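Local coordinates for PFC0360w protein (Plasmodium falciparum, PDB 3NI8) that probably activates the ATPase of the chaperone HSP90 through an AHA1-family domain with a helix-grip fold, at residues A[87-90]-A[91-94]; A[106-109]-A[110-113]; A[123-126]-A[127-131]; A[135-138]-A[139-143]. One frame throughout, in Å; residues are numbered along the deposited sequence. Where two conformers were deposited one is given.

Contact 1 (A[87-90]-A[91-94])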
loop_
_atom_site.group_PDB
_atom_site.type_symbol
_atom_site.label_atom_id
_atom_site.label_comp_id
_atom_site.label_asym_id
_atom_site.label_seq_id
_atom_site.Cartn_x
_atom_site.Cartn_y
_atom_site.Cartn_z
ATOM N N TRP A 87 8.056 -4.143 2.742
ATOM C CA TRP A 87 7.002 -3.529 3.547
ATOM C C TRP A 87 6.878 -4.275 4.868
ATOM O O TRP A 87 6.667 -5.493 4.884
ATOM C CB TRP A 87 5.681 -3.648 2.774
ATOM C CG TRP A 87 4.483 -2.843 3.278
ATOM C CD1 TRP A 87 3.978 -1.690 2.716
ATOM C CD2 TRP A 87 3.618 -3.157 4.387
ATOM N NE1 TRP A 87 2.861 -1.270 3.410
ATOM C CE2 TRP A 87 2.612 -2.147 4.434
ATOM C CE3 TRP A 87 3.588 -4.184 5.340
ATOM C CZ2 TRP A 87 1.591 -2.135 5.411
ATOM C CZ3 TRP A 87 2.576 -4.182 6.309
ATOM C CH2 TRP A 87 1.584 -3.158 6.333
ATOM N N LYS A 88 6.988 -3.548 5.975
ATOM C CA LYS A 88 6.758 -4.138 7.300
ATOM C C LYS A 88 6.096 -3.139 8.253
ATOM O O LYS A 88 6.155 -1.934 8.020
ATOM C CB LYS A 88 8.070 -4.678 7.907
ATOM C CG LYS A 88 9.073 -3.577 8.280
ATOM C CD LYS A 88 10.469 -4.097 8.646
ATOM C CE LYS A 88 10.472 -4.829 9.973
ATOM N NZ LYS A 88 11.461 -5.939 9.910
ATOM N N PHE A 89 5.428 -3.656 9.285
ATOM C CA PHE A 89 5.146 -2.891 10.496
ATOM C C PHE A 89 6.432 -2.943 11.317
ATOM O O PHE A 89 7.151 -3.952 11.284
ATOM C CB PHE A 89 4.032 -3.532 11.307
ATOM C CG PHE A 89 2.649 -3.316 10.758
ATOM C CD1 PHE A 89 1.966 -2.117 10.991
ATOM C CD2 PHE A 89 1.996 -4.337 10.077
ATOM C CE1 PHE A 89 0.672 -1.923 10.505
ATOM C CE2 PHE A 89 0.691 -4.160 9.581
ATOM C CZ PHE A 89 0.031 -2.960 9.786
ATOM N N ARG A 90 6.742 -1.878 12.053
ATOM C CA ARG A 90 8.011 -1.849 12.769
ATOM C C ARG A 90 8.105 -2.866 13.895
ATOM O O ARG A 90 9.180 -3.108 14.411
ATOM C CB ARG A 90 8.374 -0.442 13.245
ATOM C CG ARG A 90 7.604 0.081 14.410
ATOM C CD ARG A 90 8.067 1.508 14.675
ATOM N NE ARG A 90 7.544 2.031 15.933
ATOM C CZ ARG A 90 8.295 2.581 16.886
ATOM N NH1 ARG A 90 9.615 2.711 16.716
ATOM N NH2 ARG A 90 7.721 3.016 18.005
ATOM N N ASP A 91 6.981 -3.472 14.256
ATOM C CA ASP A 91 6.944 -4.410 15.362
ATOM C C ASP A 91 7.172 -5.866 14.927
ATOM O O ASP A 91 7.215 -6.765 15.775
ATOM C CB ASP A 91 5.643 -4.267 16.142
ATOM C CG ASP A 91 4.454 -4.725 15.359
ATOM O OD1 ASP A 91 4.115 -4.077 14.352
ATOM O OD2 ASP A 91 3.839 -5.733 15.748
ATOM N N TRP A 92 7.317 -6.088 13.620
ATOM C CA TRP A 92 7.754 -7.377 13.096
ATOM C C TRP A 92 9.233 -7.603 13.436
ATOM O O TRP A 92 9.957 -6.658 13.774
ATOM C CB TRP A 92 7.588 -7.424 11.575
ATOM C CG TRP A 92 6.195 -7.465 11.098
ATOM C CD1 TRP A 92 5.061 -7.447 11.855
ATOM C CD2 TRP A 92 5.767 -7.476 9.734
ATOM N NE1 TRP A 92 3.946 -7.462 11.049
ATOM C CE2 TRP A 92 4.353 -7.481 9.739
ATOM C CE3 TRP A 92 6.434 -7.492 8.507
ATOM C CZ2 TRP A 92 3.599 -7.516 8.555
ATOM C CZ3 TRP A 92 5.678 -7.511 7.330
ATOM C CH2 TRP A 92 4.280 -7.529 7.367
ATOM N N ASN A 93 9.685 -8.848 13.316
ATOM C CA ASN A 93 11.096 -9.166 13.491
ATOM C C ASN A 93 11.940 -8.278 12.625
ATOM O O ASN A 93 11.537 -7.938 11.508
ATOM C CB ASN A 93 11.371 -10.622 13.140
ATOM C CG ASN A 93 10.947 -11.557 14.230
ATOM O OD1 ASN A 93 11.405 -11.442 15.381
ATOM N ND2 ASN A 93 10.063 -12.497 13.891
ATOM N N GLU A 94 13.110 -7.908 13.138
ATOM C CA GLU A 94 14.035 -7.031 12.425
ATOM C C GLU A 94 14.251 -7.529 10.983
ATOM O O GLU A 94 14.218 -6.730 10.036
ATOM C CB GLU A 94 15.341 -6.880 13.233
ATOM C CG GLU A 94 16.630 -6.535 12.437
ATOM C CD GLU A 94 16.910 -5.027 12.264
ATOM O OE1 GLU A 94 16.006 -4.265 11.832
ATOM O OE2 GLU A 94 18.070 -4.618 12.521
#
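F89 and W92, the first and last residues of a type I beta turn, meet through their aromatic side chains where strand 82-89 leaves the sheet; with W87 they form an aromatic cluster, an example of a turn packed against the strand that leads into it. The ring of F89 presents its edge to the five-membered ring of W92 in an offset edge-to-face pair, the centroids 5.7 Å apart. F89 CB adds a CH-pi contact over the same ring, while the six-membered rings of W87 and W92 meet obliquely, W87 CZ3 lying 3.9 Å from W92 CH2. The indole also lies across the strand backbone, with F89 N above its centre.

One backbone hydrogen bond closes the turn. W92 N donates to F89 O at 3.2 Å, nearly straight at the hydrogen but from above the carbonyl plane rather than on a lone pair. Beside it, K88 runs past the indole, its CB 3.3 Å from W92 CE3. Bends at chi3 and chi4 (-70° and 146°) bring the ammonium back to the loop backbone, where D96 O is a further acceptor. K88 NZ donates to N93 O at 2.6 Å and, weakly, to E94 O at 2.9 Å.

Contact 2 (A[106-109]-A[110-113])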
loop_
_atom_site.group_PDB
_atom_site.type_symbol
_atom_site.label_atom_id
_atom_site.label_comp_id
_atom_site.label_asym_id
_atom_site.label_seq_id
_atom_site.Cartn_x
_atom_site.Cartn_y
_atom_site.Cartn_z
ATOM N N SER A 106 -5.421 -0.298 -16.805
ATOM C CA SER A 106 -6.441 0.482 -17.524
ATOM C C SER A 106 -7.527 -0.393 -18.163
ATOM O O SER A 106 -7.287 -1.055 -19.180
ATOM C CB SER A 106 -5.786 1.357 -18.590
ATOM O OG SER A 106 -6.748 2.201 -19.200
ATOM N N VAL A 107 -8.716 -0.389 -17.560
ATOM C CA VAL A 107 -9.849 -1.181 -18.035
ATOM C C VAL A 107 -10.366 -0.501 -19.308
ATOM O O VAL A 107 -10.489 -1.128 -20.373
ATOM C CB VAL A 107 -10.963 -1.313 -16.963
ATOM C CG1 VAL A 107 -12.280 -1.799 -17.586
ATOM C CG2 VAL A 107 -10.533 -2.271 -15.856
ATOM N N LYS A 108 -10.666 0.785 -19.174
ATOM C CA LYS A 108 -10.978 1.656 -20.296
ATOM C C LYS A 108 -10.571 3.072 -19.872
ATOM O O LYS A 108 -9.877 3.240 -18.855
ATOM C CB LYS A 108 -12.456 1.552 -20.696
ATOM C CG LYS A 108 -13.462 1.515 -19.532
ATOM C CD LYS A 108 -14.895 1.379 -20.055
ATOM C CE LYS A 108 -15.907 1.128 -18.936
ATOM N NZ LYS A 108 -15.959 2.233 -17.923
ATOM N N GLU A 109 -10.953 4.080 -20.652
ATOM C CA GLU A 109 -10.663 5.462 -20.273
ATOM C C GLU A 109 -11.354 5.877 -18.966
ATOM O O GLU A 109 -12.559 5.635 -18.761
ATOM C CB GLU A 109 -10.919 6.452 -21.421
ATOM C CG GLU A 109 -12.320 6.465 -21.999
ATOM C CD GLU A 109 -12.333 6.873 -23.481
ATOM O OE1 GLU A 109 -13.373 6.635 -24.142
ATOM O OE2 GLU A 109 -11.311 7.413 -23.987
ATOM N N ASN A 110 -10.539 6.460 -18.081
ATOM C CA ASN A 110 -10.938 6.875 -16.737
ATOM C C ASN A 110 -11.614 5.766 -15.939
ATOM O O ASN A 110 -12.633 5.981 -15.301
ATOM C CB ASN A 110 -11.800 8.143 -16.790
ATOM C CG ASN A 110 -11.065 9.314 -17.396
ATOM O OD1 ASN A 110 -9.839 9.345 -17.406
ATOM N ND2 ASN A 110 -11.802 10.277 -17.914
ATOM N N HIS A 111 -11.028 4.578 -15.997
ATOM C CA HIS A 111 -11.521 3.384 -15.298
ATOM C C HIS A 111 -10.289 2.506 -15.086
ATOM O O HIS A 111 -9.737 1.983 -16.053
ATOM C CB HIS A 111 -12.579 2.638 -16.143
ATOM C CG HIS A 111 -13.093 1.367 -15.521
ATOM N ND1 HIS A 111 -14.321 0.825 -15.843
ATOM C CD2 HIS A 111 -12.553 0.533 -14.598
ATOM C CE1 HIS A 111 -14.513 -0.287 -15.152
ATOM N NE2 HIS A 111 -13.459 -0.482 -14.383
ATOM N N THR A 112 -9.843 2.372 -13.841
ATOM C CA THR A 112 -8.628 1.610 -13.537
ATOM C C THR A 112 -8.914 0.431 -12.620
ATOM O O THR A 112 -9.683 0.543 -11.666
ATOM C CB THR A 112 -7.554 2.512 -12.914
ATOM O OG1 THR A 112 -7.234 3.548 -13.849
ATOM C CG2 THR A 112 -6.278 1.735 -12.579
ATOM N N LYS A 113 -8.293 -0.698 -12.921
ATOM C CA LYS A 113 -8.409 -1.872 -12.072
ATOM C C LYS A 113 -7.227 -1.933 -11.130
ATOM O O LYS A 113 -6.088 -2.117 -11.556
ATOM C CB LYS A 113 -8.485 -3.131 -12.920
ATOM C CG LYS A 113 -9.057 -4.319 -12.206
ATOM C CD LYS A 113 -9.143 -5.495 -13.161
ATOM C CE LYS A 113 -9.263 -6.792 -12.387
ATOM N NZ LYS A 113 -8.215 -6.858 -11.315
HETATM O O HOH W 1 -7.888 3.641 -17.247
#
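The contact between V107, K108 and H111 is a local one at the end of a beta hairpin, where strand 98-106 gives way to strand 111-119 near the edge of the antiparallel sheet. V107 comes over one face of the H111 imidazole: its CG1 sits 3.6 Å from the ring centroid, almost on the ring normal, in a CH-pi contact. At the edge of the same ring K108 NZ donates to H111 ND1 at 3.0 Å and lies in the ring plane. The lysine chain is extended until a final bend (chi4 61°) turns its amine to that nitrogen. H111 NE2 is bonded to E26; both ring nitrogens are engaged, which should help to fix the rotation of the imidazole.

A type II turn from K108 to H111 joins the strands, and a beta bulge shifts their register by one residue between S106 and K108. At the bulge H111 O accepts from V107 N at 3.0 Å and more weakly from K108 N at 3.5 Å. Across the turn H111 N returns a weak bond to K108 O. A water donates to K108 O at 2.6 Å; its link to S106 OG rests on one of two serine conformers and is less sure.

Contact 3 (A[123-126]-A[127-131])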
loop_
_atom_site.group_PDB
_atom_site.type_symbol
_atom_site.label_atom_id
_atom_site.label_comp_id
_atom_site.label_asym_id
_atom_site.label_seq_id
_atom_site.Cartn_x
_atom_site.Cartn_y
_atom_site.Cartn_z
ATOM N N ALA A 123 4.100 -15.010 10.355
ATOM C CA ALA A 123 3.062 -15.635 11.181
ATOM C C ALA A 123 2.844 -14.840 12.454
ATOM O O ALA A 123 1.755 -14.866 13.040
ATOM C CB ALA A 123 3.456 -17.097 11.523
ATOM N N SER A 124 3.885 -14.139 12.894
ATOM C CA SER A 124 3.787 -13.312 14.084
ATOM C C SER A 124 4.862 -12.224 14.113
ATOM O O SER A 124 5.841 -12.259 13.356
ATOM C CB SER A 124 3.857 -14.191 15.347
ATOM O OG SER A 124 5.112 -14.829 15.430
ATOM N N ASN A 125 4.667 -11.255 14.993
ATOM C CA ASN A 125 5.631 -10.180 15.158
ATOM C C ASN A 125 6.773 -10.619 16.081
ATOM O O ASN A 125 6.830 -11.773 16.489
ATOM C CB ASN A 125 4.922 -8.916 15.654
ATOM C CG ASN A 125 4.396 -9.043 17.095
ATOM O OD1 ASN A 125 4.469 -10.117 17.740
ATOM N ND2 ASN A 125 3.854 -7.927 17.608
ATOM N N LYS A 126 7.668 -9.705 16.418
ATOM C CA LYS A 126 8.785 -10.029 17.294
ATOM C C LYS A 126 8.469 -10.300 18.786
ATOM O O LYS A 126 9.369 -10.668 19.540
ATOM C CB LYS A 126 9.907 -9.004 17.139
ATOM C CG LYS A 126 9.692 -7.678 17.788
ATOM C CD LYS A 126 10.639 -6.693 17.107
ATOM C CE LYS A 126 10.956 -5.494 17.970
ATOM N NZ LYS A 126 11.504 -4.400 17.106
ATOM N N TYR A 127 7.212 -10.145 19.203
ATOM C CA TYR A 127 6.803 -10.472 20.577
ATOM C C TYR A 127 5.890 -11.681 20.539
ATOM O O TYR A 127 5.136 -11.946 21.490
ATOM C CB TYR A 127 6.074 -9.306 21.243
ATOM C CG TYR A 127 6.781 -7.974 21.114
ATOM C CD1 TYR A 127 7.841 -7.626 21.966
ATOM C CD2 TYR A 127 6.387 -7.055 20.131
ATOM C CE1 TYR A 127 8.483 -6.398 21.838
ATOM C CE2 TYR A 127 7.022 -5.835 20.000
ATOM C CZ TYR A 127 8.064 -5.507 20.851
ATOM O OH TYR A 127 8.672 -4.280 20.700
ATOM N N ASN A 128 5.960 -12.394 19.415
ATOM C CA ASN A 128 5.257 -13.661 19.212
ATOM C C ASN A 128 3.740 -13.559 19.253
ATOM O O ASN A 128 3.043 -14.537 19.576
ATOM C CB ASN A 128 5.799 -14.747 20.148
ATOM C CG ASN A 128 7.277 -15.041 19.889
ATOM O OD1 ASN A 128 7.692 -15.258 18.741
ATOM N ND2 ASN A 128 8.080 -15.018 20.948
ATOM N N GLU A 129 3.241 -12.370 18.905
ATOM C CA GLU A 129 1.801 -12.156 18.784
ATOM C C GLU A 129 1.390 -12.476 17.361
ATOM O O GLU A 129 2.089 -12.099 16.420
ATOM C CB GLU A 129 1.431 -10.724 19.158
ATOM C CG GLU A 129 1.738 -10.398 20.618
ATOM C CD GLU A 129 1.992 -8.909 20.863
ATOM O OE1 GLU A 129 2.214 -8.152 19.878
ATOM O OE2 GLU A 129 1.966 -8.504 22.053
ATOM N N GLY A 130 0.271 -13.185 17.216
ATOM C CA GLY A 130 -0.234 -13.577 15.908
ATOM C C GLY A 130 -1.211 -12.564 15.322
ATOM O O GLY A 130 -1.200 -11.388 15.694
ATOM N N GLY A 131 -2.038 -13.034 14.385
ATOM C CA GLY A 131 -3.009 -12.207 13.684
ATOM C C GLY A 131 -2.447 -11.114 12.793
ATOM O O GLY A 131 -3.117 -10.091 12.554
#
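N125 folds its side chain over the turn it begins and meets Y127 and E129, showing how one asparagine can organise a loop. From CB, the chain places CG between the backbone N and the carbonyl carbon (chi1 69°), which carries the amide over the next residues; CG itself comes 3.6 Å from E129 OE1. OD1 then accepts two backbone bonds, from E129 N at 2.8 Å and from Y127 N at 3.1 Å. The two donors approach from opposite faces of the amide plane, so the oxygen is gripped between them. The link to Y127 N makes an Asx turn. ND2, the other branch, donates to E129 OE1 at 2.8 Å, meeting the carboxylate on its anti side but tilted out of the carboxylate plane, and lies at the edge of the Y127 ring; a second bond takes it to D91.

Backbone bonds brace the same turn. N128 N donates to N125 O at 3.1 Å, closing a type I beta turn, and N125 N donates to E129 O at 3.1 Å, in the carbonyl plane. K126 runs alongside Y127, pointing the same way, its CG over one face of the ring in a CH-pi contact.

The loop connects strand 111-119 to helix 132-150, with G131 at the N-cap. It leans on the loop after strand 82-89, where N125 touches W92 and K126 bonds to the backbone of D91.

Contact 4 (A[135-138]-A[139-143])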
loop_
_atom_site.group_PDB
_atom_site.type_symbol
_atom_site.label_atom_id
_atom_site.label_comp_id
_atom_site.label_asym_id
_atom_site.label_seq_id
_atom_site.Cartn_x
_atom_site.Cartn_y
_atom_site.Cartn_z
ATOM N N ARG A 135 -4.357 -8.013 10.309
ATOM C CA ARG A 135 -3.918 -6.649 10.585
ATOM C C ARG A 135 -3.477 -5.921 9.308
ATOM O O ARG A 135 -3.860 -4.772 9.087
ATOM C CB ARG A 135 -2.813 -6.667 11.665
ATOM C CG ARG A 135 -2.164 -5.336 11.950
ATOM C CD ARG A 135 -1.596 -5.264 13.354
ATOM N NE ARG A 135 -0.406 -6.087 13.517
ATOM C CZ ARG A 135 0.829 -5.617 13.677
ATOM N NH1 ARG A 135 1.834 -6.493 13.809
ATOM N NH2 ARG A 135 1.067 -4.297 13.709
ATOM N N CYS A 136 -2.699 -6.597 8.458
ATOM C CA CYS A 136 -2.360 -6.079 7.122
ATOM C C CYS A 136 -3.586 -5.853 6.230
ATOM O O CYS A 136 -3.680 -4.824 5.549
ATOM C CB CYS A 136 -1.390 -7.016 6.401
ATOM S SG CYS A 136 0.190 -7.274 7.216
ATOM N N LYS A 137 -4.508 -6.812 6.239
ATOM C CA LYS A 137 -5.710 -6.768 5.401
ATOM C C LYS A 137 -6.734 -5.691 5.857
ATOM O O LYS A 137 -7.232 -4.932 5.019
ATOM C CB LYS A 137 -6.350 -8.156 5.343
ATOM C CG LYS A 137 -7.472 -8.290 4.334
ATOM C CD LYS A 137 -7.943 -9.717 4.218
ATOM C CE LYS A 137 -8.683 -9.913 2.892
ATOM N NZ LYS A 137 -8.661 -11.342 2.392
ATOM N N ASN A 138 -7.042 -5.626 7.162
ATOM C CA ASN A 138 -7.852 -4.532 7.702
ATOM C C ASN A 138 -7.211 -3.167 7.448
ATOM O O ASN A 138 -7.906 -2.221 7.117
ATOM C CB ASN A 138 -8.128 -4.695 9.206
ATOM C CG ASN A 138 -8.992 -5.917 9.535
ATOM O OD1 ASN A 138 -9.552 -6.569 8.652
ATOM N ND2 ASN A 138 -9.085 -6.233 10.823
ATOM N N GLY A 139 -5.888 -3.069 7.589
ATOM C CA GLY A 139 -5.150 -1.847 7.205
ATOM C C GLY A 139 -5.446 -1.349 5.786
ATOM O O GLY A 139 -5.623 -0.149 5.557
ATOM N N TRP A 140 -5.497 -2.265 4.820
ATOM C CA TRP A 140 -5.779 -1.874 3.446
ATOM C C TRP A 140 -7.263 -1.581 3.223
ATOM O O TRP A 140 -7.597 -0.532 2.693
ATOM C CB TRP A 140 -5.288 -2.921 2.439
ATOM C CG TRP A 140 -3.789 -3.114 2.390
ATOM C CD1 TRP A 140 -3.099 -4.227 2.781
ATOM C CD2 TRP A 140 -2.804 -2.183 1.896
ATOM N NE1 TRP A 140 -1.743 -4.048 2.567
ATOM C CE2 TRP A 140 -1.533 -2.811 2.021
ATOM C CE3 TRP A 140 -2.874 -0.896 1.355
ATOM C CZ2 TRP A 140 -0.342 -2.194 1.628
ATOM C CZ3 TRP A 140 -1.691 -0.274 0.963
ATOM C CH2 TRP A 140 -0.434 -0.932 1.095
ATOM N N THR A 141 -8.139 -2.496 3.627
ATOM C CA THR A 141 -9.560 -2.347 3.338
ATOM C C THR A 141 -10.183 -1.174 4.131
ATOM O O THR A 141 -10.895 -0.356 3.560
ATOM C CB THR A 141 -10.357 -3.681 3.564
ATOM O OG1 THR A 141 -10.354 -4.026 4.965
ATOM C CG2 THR A 141 -9.752 -4.852 2.732
ATOM N N GLN A 142 -9.846 -1.074 5.421
ATOM C CA GLN A 142 -10.555 -0.208 6.377
ATOM C C GLN A 142 -10.000 1.201 6.447
ATOM O O GLN A 142 -10.729 2.136 6.782
ATOM C CB GLN A 142 -10.605 -0.833 7.803
ATOM C CG GLN A 142 -11.283 -2.232 7.924
ATOM C CD GLN A 142 -12.575 -2.334 7.117
ATOM O OE1 GLN A 142 -13.533 -1.583 7.346
ATOM N NE2 GLN A 142 -12.606 -3.255 6.162
ATOM N N ASN A 143 -8.719 1.367 6.145
ATOM C CA ASN A 143 -8.091 2.686 6.237
ATOM C C ASN A 143 -7.645 3.175 4.862
ATOM O O ASN A 143 -8.266 4.053 4.266
ATOM C CB ASN A 143 -6.858 2.708 7.180
ATOM C CG ASN A 143 -7.082 2.010 8.545
ATOM O OD1 ASN A 143 -6.098 1.529 9.170
ATOM N ND2 ASN A 143 -8.331 1.971 9.025
#
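K137 and T141, one helical turn apart, meet at a carbonyl that takes two bonds. K137 O accepts T141 N at 2.9 Å, nearly in line with the C=O bond and with an N-H...O angle of 176°, and T141 OG1 at 3.3 Å, tilted from the carbonyl plane. The hydroxyl reaches back because a chi1 of 66° turns T141 OG1 toward K137, a way in which a helical threonine can bond to the preceding turn.

The same hydroxyl also accepts a bond from the next residue, Q142, whose NE2 donates to T141 OG1 at 2.7 Å; a bend at chi2 (-43°) brings the amide back to it. Q142 CB and CG also lie against the backbone of N138, with CB 3.1 Å from N138 O.

Outward from these groups, the helix supplies the frame. G139 N donates to R135 O at 3.0 Å and Q142 N to N138 O at 2.8 Å, while a wider pi-type turn spans 139-143.

Helix 132-150 lies against the antiparallel sheet, as in the helix-grip fold. C136 touches W87 and F89 of strand 82-89, and W140 packs on I23 of strand 21-27 and L116 of strand 111-119, its NE1 bonded to H118. At the start of the segment R135 forms a salt bridge with D91.

Overall arrangement
Three of the contacts form one connected region, and D91 of contact 1 is where they join. Its OD2 lies 2.9 Å from N125 ND2 of contact 3 and also 2.9 Å from R135 NH1 of contact 4, so a single carboxylate oxygen ties two loops to the helix. W92 CZ2 reaches C136 SG at 3.7 Å, adding an apolar link between contacts 1 and 4. Contacts 3 and 4 adjoin in sequence without otherwise touching. Contact 2 is remote: its centre lies about 34 Å from that of contact 1, and both reach the same sheet. Separate isopropyl alcohol molecules, probably from crystallisation, lie about 4 Å from W87's side chain and about 3 Å from K137's.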